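Local structure of arginine decarboxylase, A207R protein (Paramecium bursaria Chlorella virus 1, 2NVA) at residues A[3-8]-A[261-266]; A[43-48]-A[255-260]; A[66-71]-A[75-80]; A[280-285]-A[337-342]. The protein catalyses the pyridoxal 5'-phosphate-dependent decarboxylation of arginine to agmatine. One frame throughout, in Å; residues are numbered along the deposited sequence.

Interaction 1. Residues A[3-8]-A[261-266]; sequences SVVNNI and YSVLAT
No polar bond joins Val5 to its partners Val263 and Ala265; within helix 2-11, Ile8 N donates to Val4 O at 2.9 Å, and the preceding turn is closed in the same way between Asn7 and Ser3. Between the two segments the touch is made by one side chain of the helix, Val5, whose two methyls go to different residues. Val5 CG2 meets Val263 CG2 at 4.3 Å, and Val5 CG1 reaches Ala265 CB, also at 4.3 Å. The torsion of Val5 (chi1 178°) sets CG1 opposite the backbone N, beside the carbonyl carbon, and the branch thereby straddles the two strand positions. Val263 and Ala265, being two residues apart in an extended strand, both turn their CB toward the helix. Both contacts are of the looser van der Waals kind, and the CA atoms of Val5 and Ala265 stay 7.9 Å apart. The three touching side chains are nevertheless buried, because other parts of the chain close round them, and the surface they hide from each other is small, 87 Å² in all. This is plain apolar packing, away from the cofactor site. Helix 2-11 lies against strand 262-274, which belongs to the mixed sheet that accompanies the TIM barrel in this family. Within that sheet Val263 and Ala265 share backbone hydrogen bonds with Val21 and Phe19 of strand 18-22, while Val263 also packs on Tyr346 of strand 344-347, and the loop residue Leu305 touches Val5.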
# COMPACT_ATOMS: atom_id res chain seq x y z
N SER A 3 -12.58 -10.68 26.23
CA SER A 3 -13.40 -9.93 27.18
C SER A 3 -13.30 -8.40 27.01
O SER A 3 -14.31 -7.70 26.98
CB SER A 3 -13.06 -10.35 28.60
OG SER A 3 -13.79 -9.55 29.54
N VAL A 4 -12.07 -7.90 26.92
CA VAL A 4 -11.80 -6.47 26.73
C VAL A 4 -12.45 -5.91 25.46
O VAL A 4 -13.11 -4.86 25.50
CB VAL A 4 -10.26 -6.19 26.69
CG1 VAL A 4 -9.97 -4.74 26.32
CG2 VAL A 4 -9.60 -6.55 28.03
N VAL A 5 -12.25 -6.60 24.33
CA VAL A 5 -12.82 -6.13 23.06
C VAL A 5 -14.36 -6.15 23.13
O VAL A 5 -15.02 -5.21 22.69
CB VAL A 5 -12.31 -6.96 21.84
CG1 VAL A 5 -12.97 -6.47 20.54
CG2 VAL A 5 -10.82 -6.84 21.72
N ASN A 6 -14.90 -7.22 23.69
CA ASN A 6 -16.34 -7.31 23.89
C ASN A 6 -16.85 -6.17 24.77
O ASN A 6 -17.90 -5.61 24.48
CB ASN A 6 -16.77 -8.68 24.46
CG ASN A 6 -17.09 -9.70 23.36
OD1 ASN A 6 -16.53 -10.80 23.35
ND2 ASN A 6 -17.97 -9.33 22.43
N ASN A 7 -16.09 -5.81 25.80
CA ASN A 7 -16.50 -4.69 26.66
C ASN A 7 -16.48 -3.36 25.92
O ASN A 7 -17.35 -2.52 26.13
CB ASN A 7 -15.65 -4.62 27.93
CG ASN A 7 -15.97 -5.74 28.92
OD1 ASN A 7 -15.23 -5.93 29.87
ND2 ASN A 7 -17.05 -6.50 28.69
N ILE A 8 -15.48 -3.16 25.06
CA ILE A 8 -15.41 -1.96 24.22
C ILE A 8 -16.63 -1.85 23.31
O ILE A 8 -17.20 -0.76 23.16
CB ILE A 8 -14.14 -1.96 23.33
CG1 ILE A 8 -12.87 -1.99 24.19
CG2 ILE A 8 -14.13 -0.79 22.34
CD1 ILE A 8 -12.67 -0.76 25.03
N TYR A 261 1.69 -5.40 20.47
CA TYR A 261 1.14 -4.17 21.03
C TYR A 261 -0.38 -4.03 20.83
O TYR A 261 -1.08 -3.49 21.69
CB TYR A 261 1.86 -2.97 20.41
CG TYR A 261 1.36 -1.59 20.85
CD1 TYR A 261 1.24 -1.26 22.20
CD2 TYR A 261 1.06 -0.60 19.90
CE1 TYR A 261 0.80 0.01 22.59
CE2 TYR A 261 0.64 0.65 20.26
CZ TYR A 261 0.51 0.96 21.62
OH TYR A 261 0.09 2.22 21.98
N SER A 262 -0.86 -4.49 19.68
CA SER A 262 -2.24 -4.26 19.26
C SER A 262 -2.91 -5.53 18.75
O SER A 262 -2.25 -6.45 18.28
CB SER A 262 -2.28 -3.22 18.13
OG SER A 262 -1.67 -2.00 18.54
N VAL A 263 -4.24 -5.56 18.88
CA VAL A 263 -5.07 -6.47 18.09
C VAL A 263 -5.91 -5.59 17.16
O VAL A 263 -6.10 -4.42 17.45
CB VAL A 263 -5.98 -7.39 18.96
CG1 VAL A 263 -5.12 -8.24 19.94
CG2 VAL A 263 -7.03 -6.58 19.74
N LEU A 264 -6.38 -6.15 16.05
CA LEU A 264 -7.22 -5.38 15.12
C LEU A 264 -8.60 -6.02 15.02
O LEU A 264 -8.72 -7.14 14.58
CB LEU A 264 -6.57 -5.27 13.74
CG LEU A 264 -7.35 -4.51 12.65
CD1 LEU A 264 -7.81 -3.12 13.09
CD2 LEU A 264 -6.46 -4.40 11.39
N ALA A 265 -9.63 -5.29 15.44
CA ALA A 265 -11.01 -5.76 15.41
C ALA A 265 -11.70 -5.26 14.14
O ALA A 265 -11.55 -4.09 13.77
CB ALA A 265 -11.77 -5.28 16.63
N THR A 266 -12.40 -6.16 13.46
CA THR A 266 -13.06 -5.85 12.20
C THR A 266 -14.39 -6.60 12.11
O THR A 266 -14.55 -7.68 12.70
CB THR A 266 -12.14 -6.13 10.98
OG1 THR A 266 -12.81 -5.78 9.76
CG2 THR A 266 -11.71 -7.59 10.90

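Interaction 2. Residues A[43-48]-A[255-260]; sequences PHYAVK and RFFAEH. With PL2 ((4-{[(4-{[amino(imino)methyl]amino}butyl)amino]methyl}-5-hydroxy-6-methylpyridin-3-yl)methyl dihydrogen phosphate), chain I.
The cofactor pocket of this TIM-barrel decarboxylase is backed by an apolar layer in which Tyr45 and Pro43 meet Phe257 and Ala258. Pro43 CB comes to the edge of the Phe257 ring, 4.1 Å from CE2. The tyrosine is shared between two neighbours: its CD2 lies 4.2 Å from Phe257 CD2, the two ring planes being steeply inclined to each other, and Ala258 CB stands at the edge of the tyrosine ring, near its plane, 3.6 Å from Tyr45 OH. With CG of Tyr45 opposite the backbone N (chi1 171°), the ring is carried from the strand to the helix, and its hydroxyl is hydrogen-bonded to Asn50 O. In the barrel, strand 41-46 lies beside strand 248-251, and the short helix 255-258 follows the latter, with its N-terminal end turned to the phosphate of the bound pyridoxal-agmatine adduct. Arg255 grips this phosphate twice, through its backbone N to PL2 OP3 at 2.8 Å and through NE to PL2 OP2 at 2.9 Å. The bend of the arginine chain at chi3 (68°) turns the edge of the guanidinium, with NE, to OP2, and NH2 is held by a salt bridge to Glu296. On the strand side, Ala46 CB packs 3.9 Å from PL2 C6, and Lys48, which binds the cofactor, has NZ 3.8 Å from PL2 C2 on the pyridine ring.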
# COMPACT_ATOMS: atom_id res chain seq x y z
N PRO A 43 18.32 -0.98 22.82
CA PRO A 43 17.41 -1.00 21.68
C PRO A 43 17.13 0.41 21.16
O PRO A 43 16.83 1.32 21.95
CB PRO A 43 16.13 -1.63 22.26
CG PRO A 43 16.16 -1.28 23.72
CD PRO A 43 17.62 -1.12 24.12
N HIS A 44 17.25 0.58 19.85
CA HIS A 44 16.79 1.77 19.17
C HIS A 44 15.55 1.37 18.37
O HIS A 44 15.69 0.85 17.27
CB HIS A 44 17.89 2.34 18.26
CG HIS A 44 18.93 3.11 19.02
ND1 HIS A 44 19.10 4.47 18.89
CD2 HIS A 44 19.85 2.70 19.93
CE1 HIS A 44 20.08 4.87 19.69
NE2 HIS A 44 20.55 3.82 20.33
N TYR A 45 14.38 1.62 18.94
CA TYR A 45 13.13 1.16 18.33
C TYR A 45 12.94 1.74 16.91
O TYR A 45 13.05 2.95 16.71
CB TYR A 45 11.92 1.51 19.21
CG TYR A 45 10.60 1.23 18.53
CD1 TYR A 45 9.73 2.29 18.17
CD2 TYR A 45 10.23 -0.07 18.18
CE1 TYR A 45 8.51 2.04 17.51
CE2 TYR A 45 9.02 -0.33 17.53
CZ TYR A 45 8.17 0.72 17.20
OH TYR A 45 6.98 0.46 16.54
N ALA A 46 12.64 0.87 15.96
CA ALA A 46 12.41 1.26 14.57
C ALA A 46 11.01 1.83 14.42
O ALA A 46 10.02 1.09 14.28
CB ALA A 46 12.64 0.06 13.61
N VAL A 47 10.93 3.16 14.47
CA VAL A 47 9.68 3.91 14.46
C VAL A 47 8.78 3.52 13.26
O VAL A 47 7.55 3.50 13.38
CB VAL A 47 10.00 5.43 14.42
CG1 VAL A 47 8.73 6.29 14.24
CG2 VAL A 47 10.77 5.84 15.72
N LYS A 48 9.41 3.20 12.13
CA LYS A 48 8.69 2.84 10.90
C LYS A 48 7.75 1.66 11.07
O LYS A 48 6.78 1.53 10.32
CB LYS A 48 9.69 2.52 9.78
CG LYS A 48 10.65 1.39 10.14
CD LYS A 48 11.60 1.03 9.00
CE LYS A 48 12.86 1.88 8.98
NZ LYS A 48 13.72 1.81 10.25
N ARG A 255 9.58 -5.01 14.98
CA ARG A 255 8.51 -5.97 15.26
C ARG A 255 8.59 -6.64 16.65
O ARG A 255 7.58 -7.10 17.16
CB ARG A 255 8.41 -7.04 14.16
CG ARG A 255 9.59 -8.02 14.14
CD ARG A 255 9.45 -9.07 13.05
NE ARG A 255 9.58 -8.49 11.70
CZ ARG A 255 8.58 -8.44 10.81
NH1 ARG A 255 7.37 -8.91 11.11
NH2 ARG A 255 8.79 -7.89 9.61
N PHE A 256 9.79 -6.71 17.23
CA PHE A 256 9.93 -7.32 18.56
C PHE A 256 8.98 -6.66 19.56
O PHE A 256 8.32 -7.35 20.34
CB PHE A 256 11.38 -7.27 19.08
CG PHE A 256 11.58 -7.99 20.39
CD1 PHE A 256 11.99 -9.32 20.42
CD2 PHE A 256 11.36 -7.34 21.61
CE1 PHE A 256 12.17 -10.00 21.65
CE2 PHE A 256 11.52 -8.00 22.84
CZ PHE A 256 11.93 -9.32 22.85
N PHE A 257 8.92 -5.33 19.53
CA PHE A 257 8.06 -4.58 20.45
C PHE A 257 6.67 -4.31 19.90
O PHE A 257 5.69 -4.30 20.65
CB PHE A 257 8.71 -3.26 20.85
CG PHE A 257 10.01 -3.44 21.59
CD1 PHE A 257 10.02 -4.02 22.86
CD2 PHE A 257 11.21 -3.04 21.03
CE1 PHE A 257 11.22 -4.21 23.55
CE2 PHE A 257 12.42 -3.23 21.71
CZ PHE A 257 12.41 -3.81 22.98
N ALA A 258 6.58 -4.08 18.59
CA ALA A 258 5.32 -3.62 17.98
C ALA A 258 4.32 -4.75 17.73
O ALA A 258 3.11 -4.52 17.78
CB ALA A 258 5.60 -2.83 16.70
N GLU A 259 4.80 -5.95 17.44
CA GLU A 259 3.88 -7.03 17.03
C GLU A 259 2.69 -7.21 17.99
O GLU A 259 1.53 -7.16 17.58
CB GLU A 259 4.61 -8.36 16.83
CG GLU A 259 3.67 -9.52 16.43
CD GLU A 259 4.40 -10.82 16.12
OE1 GLU A 259 5.65 -10.84 16.10
OE2 GLU A 259 3.71 -11.85 15.90
N HIS A 260 3.00 -7.41 19.27
CA HIS A 260 1.98 -7.78 20.25
C HIS A 260 1.29 -6.59 20.90
O HIS A 260 0.44 -6.75 21.77
CB HIS A 260 2.60 -8.68 21.34
CG HIS A 260 3.29 -9.89 20.78
ND1 HIS A 260 2.61 -10.85 20.05
CD2 HIS A 260 4.57 -10.30 20.85
CE1 HIS A 260 3.47 -11.79 19.69
NE2 HIS A 260 4.66 -11.48 20.17
N1 PL2 I . 16.32 -1.14 11.17
C2 PL2 I . 16.33 -0.89 9.85
C2A PL2 I . 17.43 -0.00 9.23
C3 PL2 I . 15.32 -1.46 9.05
O3 PL2 I . 15.36 -1.21 7.72
C4 PL2 I . 14.32 -2.28 9.60
C4A PL2 I . 13.18 -2.92 8.76
C5 PL2 I . 14.38 -2.49 10.99
C6 PL2 I . 15.39 -1.91 11.74
P PL2 I . 12.22 -5.49 12.28
N PL2 I . 13.57 -3.14 7.35
CA PL2 I . 12.44 -2.92 6.43
CG PL2 I . 10.11 -3.67 5.78
OP2 PL2 I . 11.98 -6.90 11.55
OP3 PL2 I . 10.75 -4.80 12.42
OP1 PL2 I . 12.90 -5.65 13.60
OP4 PL2 I . 13.06 -4.64 11.20
C5M PL2 I . 13.34 -3.38 11.70
CB PL2 I . 11.24 -3.83 6.80
CD PL2 I . 8.92 -4.60 6.11
NE PL2 I . 7.86 -4.29 5.13
CZ PL2 I . 6.57 -4.65 5.22
NH2 PL2 I . 5.71 -4.27 4.24
NH1 PL2 I . 6.13 -5.38 6.25

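Interaction 3. Residues A[66-71]-A[75-80]; sequences FDCASS and KKVIQI. With PL2 ((4-{[(4-{[amino(imino)methyl]amino}butyl)amino]methyl}-5-hydroxy-6-methylpyridin-3-yl)methyl dihydrogen phosphate), chain I.
Phe66, in strand 65-68, offers one face of its ring to Val77 of the helix that follows. Val77 CG1 sits over that face in a CH-pi contact, 4.0 Å from the ring centroid and 25° off the normal, displaced toward the CG-CD2 rim. Asp67 turns the other way, into the cofactor pocket, where its OD1 lies 3.1 Å from PL2 N1 and forms a salt bridge with Lys48. Cys68 faces the helix again: SG touches Val77 CG2 at 3.7 Å. The valine can serve both residues because its torsion (chi1 171°) sends CG1 to the ring and leaves CG2 for the sulfur. Ser70 is the N-cap of helix 71-80; its OG makes a weak bond to Glu73 N and a hydrogen bond to Asn362 O of the second subunit. Ser71 O then accepts Lys75 N at 2.9 Å in a nearly straight helical bond (169°). Ser71 OG, already bonded to Asp98, accepts from a water 2.8 Å away, and that water accepts a weak bond from Lys75 NZ at 3.2 Å. The strand thus alternates sides, as expected in a beta-alpha-beta unit of a TIM barrel: apolar Phe66 and Cys68 seat the helix, while the acidic residue between them goes to the pyridine. The chemistry is accordingly divided, with dispersion holding the buried end and polar bonds starting the helix at its more exposed end.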
# COMPACT_ATOMS: atom_id res chain seq x y z
N PHE A 66 15.82 5.38 19.65
CA PHE A 66 15.05 5.38 18.40
C PHE A 66 15.89 5.27 17.15
O PHE A 66 17.00 5.80 17.08
CB PHE A 66 14.12 6.60 18.34
CG PHE A 66 13.13 6.64 19.47
CD1 PHE A 66 11.91 5.99 19.35
CD2 PHE A 66 13.46 7.24 20.68
CE1 PHE A 66 11.02 5.98 20.40
CE2 PHE A 66 12.55 7.24 21.75
CZ PHE A 66 11.34 6.62 21.61
N ASP A 67 15.34 4.52 16.21
CA ASP A 67 15.85 4.41 14.84
C ASP A 67 14.84 5.12 13.95
O ASP A 67 13.71 4.65 13.79
CB ASP A 67 16.02 2.93 14.45
CG ASP A 67 15.94 2.69 12.96
OD1 ASP A 67 15.62 1.54 12.57
OD2 ASP A 67 16.17 3.63 12.15
N CYS A 68 15.24 6.26 13.39
CA CYS A 68 14.37 7.02 12.51
C CYS A 68 14.85 6.92 11.07
O CYS A 68 16.05 6.97 10.82
CB CYS A 68 14.31 8.49 12.92
SG CYS A 68 13.51 8.78 14.53
N ALA A 69 13.91 6.82 10.13
CA ALA A 69 14.23 6.58 8.72
C ALA A 69 14.17 7.83 7.87
O ALA A 69 14.63 7.82 6.72
CB ALA A 69 13.28 5.52 8.15
N SER A 70 13.60 8.90 8.42
CA SER A 70 13.34 10.12 7.65
C SER A 70 13.21 11.32 8.59
O SER A 70 13.13 11.14 9.82
CB SER A 70 12.03 9.96 6.85
OG SER A 70 10.94 9.71 7.72
N SER A 71 13.17 12.52 8.03
CA SER A 71 12.94 13.72 8.84
C SER A 71 11.57 13.71 9.51
O SER A 71 11.43 14.19 10.63
CB SER A 71 13.10 14.99 7.99
OG SER A 71 12.17 15.00 6.91
N LYS A 75 10.99 14.16 13.51
CA LYS A 75 10.02 15.13 14.06
C LYS A 75 9.04 14.48 15.05
O LYS A 75 8.75 15.05 16.11
CB LYS A 75 9.23 15.79 12.93
CG LYS A 75 10.07 16.73 12.07
CD LYS A 75 9.26 17.27 10.88
CE LYS A 75 10.23 17.96 9.88
NZ LYS A 75 9.47 18.80 8.89
N LYS A 76 8.53 13.30 14.68
CA LYS A 76 7.58 12.54 15.53
C LYS A 76 8.19 12.26 16.90
O LYS A 76 7.54 12.46 17.91
CB LYS A 76 7.16 11.21 14.88
CG LYS A 76 6.21 11.36 13.71
CD LYS A 76 5.69 10.01 13.21
CE LYS A 76 4.53 10.19 12.19
NZ LYS A 76 5.00 10.78 10.87
N VAL A 77 9.44 11.79 16.90
CA VAL A 77 10.15 11.41 18.12
C VAL A 77 10.46 12.65 18.98
O VAL A 77 10.28 12.63 20.22
CB VAL A 77 11.42 10.58 17.79
CG1 VAL A 77 12.30 10.36 19.02
CG2 VAL A 77 11.00 9.23 17.17
N ILE A 78 10.92 13.72 18.33
CA ILE A 78 11.20 14.98 19.02
C ILE A 78 9.93 15.56 19.67
O ILE A 78 9.96 16.01 20.82
CB ILE A 78 11.89 16.02 18.08
CG1 ILE A 78 13.30 15.53 17.74
CG2 ILE A 78 11.91 17.43 18.71
CD1 ILE A 78 14.04 16.40 16.70
N GLN A 79 8.83 15.49 18.95
CA GLN A 79 7.54 15.97 19.47
C GLN A 79 7.05 15.21 20.71
O GLN A 79 6.29 15.77 21.51
CB GLN A 79 6.48 15.97 18.35
CG GLN A 79 6.30 17.35 17.67
CD GLN A 79 7.13 17.54 16.38
OE1 GLN A 79 6.55 17.56 15.26
NE2 GLN A 79 8.47 17.65 16.51
N ILE A 80 7.47 13.96 20.86
CA ILE A 80 7.20 13.13 22.05
C ILE A 80 7.99 13.63 23.27
O ILE A 80 7.61 13.38 24.43
CB ILE A 80 7.54 11.62 21.73
CG1 ILE A 80 6.53 11.01 20.74
CG2 ILE A 80 7.64 10.76 22.99
CD1 ILE A 80 5.05 11.10 21.16
N1 PL2 I . 16.32 -1.14 11.17
C2 PL2 I . 16.33 -0.89 9.85
C2A PL2 I . 17.43 -0.00 9.23
C3 PL2 I . 15.32 -1.46 9.05
O3 PL2 I . 15.36 -1.21 7.72
C4 PL2 I . 14.32 -2.28 9.60
C4A PL2 I . 13.18 -2.92 8.76
C5 PL2 I . 14.38 -2.49 10.99
C6 PL2 I . 15.39 -1.91 11.74
P PL2 I . 12.22 -5.49 12.28
N PL2 I . 13.57 -3.14 7.35
CA PL2 I . 12.44 -2.92 6.43
CG PL2 I . 10.11 -3.67 5.78
OP2 PL2 I . 11.98 -6.90 11.55
OP3 PL2 I . 10.75 -4.80 12.42
OP1 PL2 I . 12.90 -5.65 13.60
OP4 PL2 I . 13.06 -4.64 11.20
C5M PL2 I . 13.34 -3.38 11.70
CB PL2 I . 11.24 -3.83 6.80
CD PL2 I . 8.92 -4.60 6.11
NE PL2 I . 7.86 -4.29 5.13
CZ PL2 I . 6.57 -4.65 5.22
NH2 PL2 I . 5.71 -4.27 4.24
NH1 PL2 I . 6.13 -5.38 6.25
O HOH W 1 9.56 16.09 7.12

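Interaction 4. Residues A[280-285]-A[337-342]; sequences YFFNES and PELHIG
Tyr280 and Leu339 meet through both a hydrogen bond and an apolar contact. In the polar part, Leu339 N donates to Tyr280 OH at 3.0 Å, and the bond is almost straight (176°). A water lies 2.8 Å from the same hydroxyl and donates to Pro337 O at 2.6 Å, so the phenol end is tied twice to the backbone of 337-342, once directly and once through solvent. These two ties would fix where the hydroxyl end sits. In the apolar part, Leu339 lies across one face of the Tyr280 ring, where it would hinder turning of the ring, the two side chains crossing at about a right angle. Its CB makes a CH-pi contact, 4.0 Å from the ring centroid and 26° off the normal, while CD1 covers the other rim of the same face, 4.0 Å from Tyr280 CE2. With CG of Leu339 opposite its carbonyl carbon (chi1 -54°), CD1 also reaches Phe282, ending 4.3 Å from its CZ. Glu338 adds a brush of CG against Tyr280 OH, and its carboxylate is held by Lys271 in a salt bridge. Strand 277-282, flanked in the mixed sheet by strands 262-274 and 314-320, thereby receives the loop that leads from strand 331-337 to strand 344-347; Leu319 touches both Tyr280 and Phe282, and Leu304 of strand 303-304 packs on Leu339.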
# COMPACT_ATOMS: atom_id res chain seq x y z
N TYR A 280 -16.78 -14.07 3.14
CA TYR A 280 -17.10 -12.92 3.98
C TYR A 280 -16.30 -11.71 3.55
O TYR A 280 -15.15 -11.83 3.14
CB TYR A 280 -16.79 -13.21 5.44
CG TYR A 280 -17.47 -14.45 5.96
CD1 TYR A 280 -18.84 -14.45 6.25
CD2 TYR A 280 -16.75 -15.62 6.15
CE1 TYR A 280 -19.47 -15.60 6.72
CE2 TYR A 280 -17.37 -16.79 6.62
CZ TYR A 280 -18.73 -16.76 6.91
OH TYR A 280 -19.33 -17.90 7.39
N PHE A 281 -16.92 -10.54 3.67
CA PHE A 281 -16.25 -9.28 3.39
C PHE A 281 -16.21 -8.48 4.67
O PHE A 281 -17.21 -8.40 5.38
CB PHE A 281 -16.99 -8.52 2.30
CG PHE A 281 -16.82 -9.12 0.95
CD1 PHE A 281 -15.98 -8.53 0.02
CD2 PHE A 281 -17.45 -10.32 0.63
CE1 PHE A 281 -15.82 -9.12 -1.26
CE2 PHE A 281 -17.28 -10.92 -0.63
CZ PHE A 281 -16.46 -10.32 -1.56
N PHE A 282 -15.03 -7.93 4.97
CA PHE A 282 -14.78 -7.19 6.22
C PHE A 282 -14.59 -5.71 5.97
O PHE A 282 -14.26 -5.32 4.85
CB PHE A 282 -13.54 -7.74 6.91
CG PHE A 282 -13.74 -9.14 7.44
CD1 PHE A 282 -14.14 -9.35 8.77
CD2 PHE A 282 -13.57 -10.25 6.59
CE1 PHE A 282 -14.34 -10.64 9.25
CE2 PHE A 282 -13.78 -11.54 7.06
CZ PHE A 282 -14.17 -11.74 8.40
N ASN A 283 -14.79 -4.89 7.00
CA ASN A 283 -14.52 -3.45 6.86
C ASN A 283 -13.03 -3.12 7.04
O ASN A 283 -12.65 -2.06 7.58
CB ASN A 283 -15.43 -2.59 7.76
CG ASN A 283 -15.25 -2.87 9.25
OD1 ASN A 283 -14.54 -3.80 9.66
ND2 ASN A 283 -15.88 -2.04 10.08
N GLU A 284 -12.19 -4.05 6.60
CA GLU A 284 -10.74 -3.91 6.55
C GLU A 284 -10.24 -4.47 5.22
O GLU A 284 -11.03 -5.06 4.46
CB GLU A 284 -10.09 -4.67 7.69
CG GLU A 284 -9.71 -3.79 8.87
CD GLU A 284 -8.65 -2.74 8.54
OE1 GLU A 284 -8.57 -1.75 9.29
OE2 GLU A 284 -7.91 -2.89 7.54
N SER A 285 -8.96 -4.28 4.92
CA SER A 285 -8.43 -4.75 3.64
C SER A 285 -6.91 -4.83 3.65
O SER A 285 -6.25 -4.32 4.56
CB SER A 285 -8.92 -3.86 2.49
OG SER A 285 -8.10 -2.71 2.33
N PRO A 337 -16.24 -21.23 12.62
CA PRO A 337 -17.67 -21.29 12.83
C PRO A 337 -18.33 -20.36 11.80
O PRO A 337 -17.71 -19.37 11.38
CB PRO A 337 -17.84 -20.72 14.24
CG PRO A 337 -16.54 -21.01 14.93
CD PRO A 337 -15.52 -20.81 13.84
N GLU A 338 -19.55 -20.67 11.39
CA GLU A 338 -20.27 -19.79 10.48
C GLU A 338 -20.38 -18.37 11.06
O GLU A 338 -20.70 -18.20 12.24
CB GLU A 338 -21.67 -20.32 10.15
CG GLU A 338 -22.35 -19.48 9.08
CD GLU A 338 -23.67 -20.05 8.61
OE1 GLU A 338 -24.07 -21.17 9.06
OE2 GLU A 338 -24.33 -19.38 7.79
N LEU A 339 -20.10 -17.37 10.23
CA LEU A 339 -20.20 -15.97 10.67
C LEU A 339 -21.44 -15.32 10.03
O LEU A 339 -21.97 -15.84 9.04
CB LEU A 339 -18.95 -15.20 10.28
CG LEU A 339 -17.59 -15.75 10.70
CD1 LEU A 339 -16.46 -14.95 10.05
CD2 LEU A 339 -17.46 -15.70 12.20
N HIS A 340 -21.86 -14.19 10.58
CA HIS A 340 -23.02 -13.46 10.09
C HIS A 340 -22.71 -11.99 9.94
O HIS A 340 -21.86 -11.46 10.67
CB HIS A 340 -24.20 -13.67 11.03
CG HIS A 340 -24.59 -15.11 11.15
ND1 HIS A 340 -24.20 -15.90 12.21
CD2 HIS A 340 -25.24 -15.92 10.29
CE1 HIS A 340 -24.65 -17.13 12.02
NE2 HIS A 340 -25.29 -17.17 10.86
N ILE A 341 -23.37 -11.32 8.99
CA ILE A 341 -23.19 -9.89 8.85
C ILE A 341 -23.44 -9.21 10.20
O ILE A 341 -24.46 -9.46 10.83
CB ILE A 341 -24.07 -9.30 7.72
CG1 ILE A 341 -23.60 -9.85 6.37
CG2 ILE A 341 -24.03 -7.78 7.74
CD1 ILE A 341 -24.51 -9.50 5.18
N GLY A 342 -22.48 -8.40 10.65
CA GLY A 342 -22.56 -7.78 11.98
C GLY A 342 -21.66 -8.40 13.05
O GLY A 342 -21.37 -7.74 14.05
O HOH W 2 -17.34 -19.18 8.80

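Interactions 2 and 3 belong to the TIM barrel and both touch the bound adduct; their centres are 13 Å apart, and strands 41-46 and 65-68 are neighbours, joined by Tyr45 O and Asp67 N at 2.8 Å. Interactions 1 and 4 are made on the mixed sheet, away from the adduct, with centres 16 Å apart. There Thr266 OG1 and Asn283 OD1, 2.6 Å apart, probably form a hydrogen bond between strand 262-274 and the loop just past strand 277-282. The two regions are joined by the chain: segment 255-260 runs straight into segment 261-266, and the centres of interactions 1 and 2 are 21 Å apart. Interactions 3 and 4 lie farthest apart, 37 Å between centres.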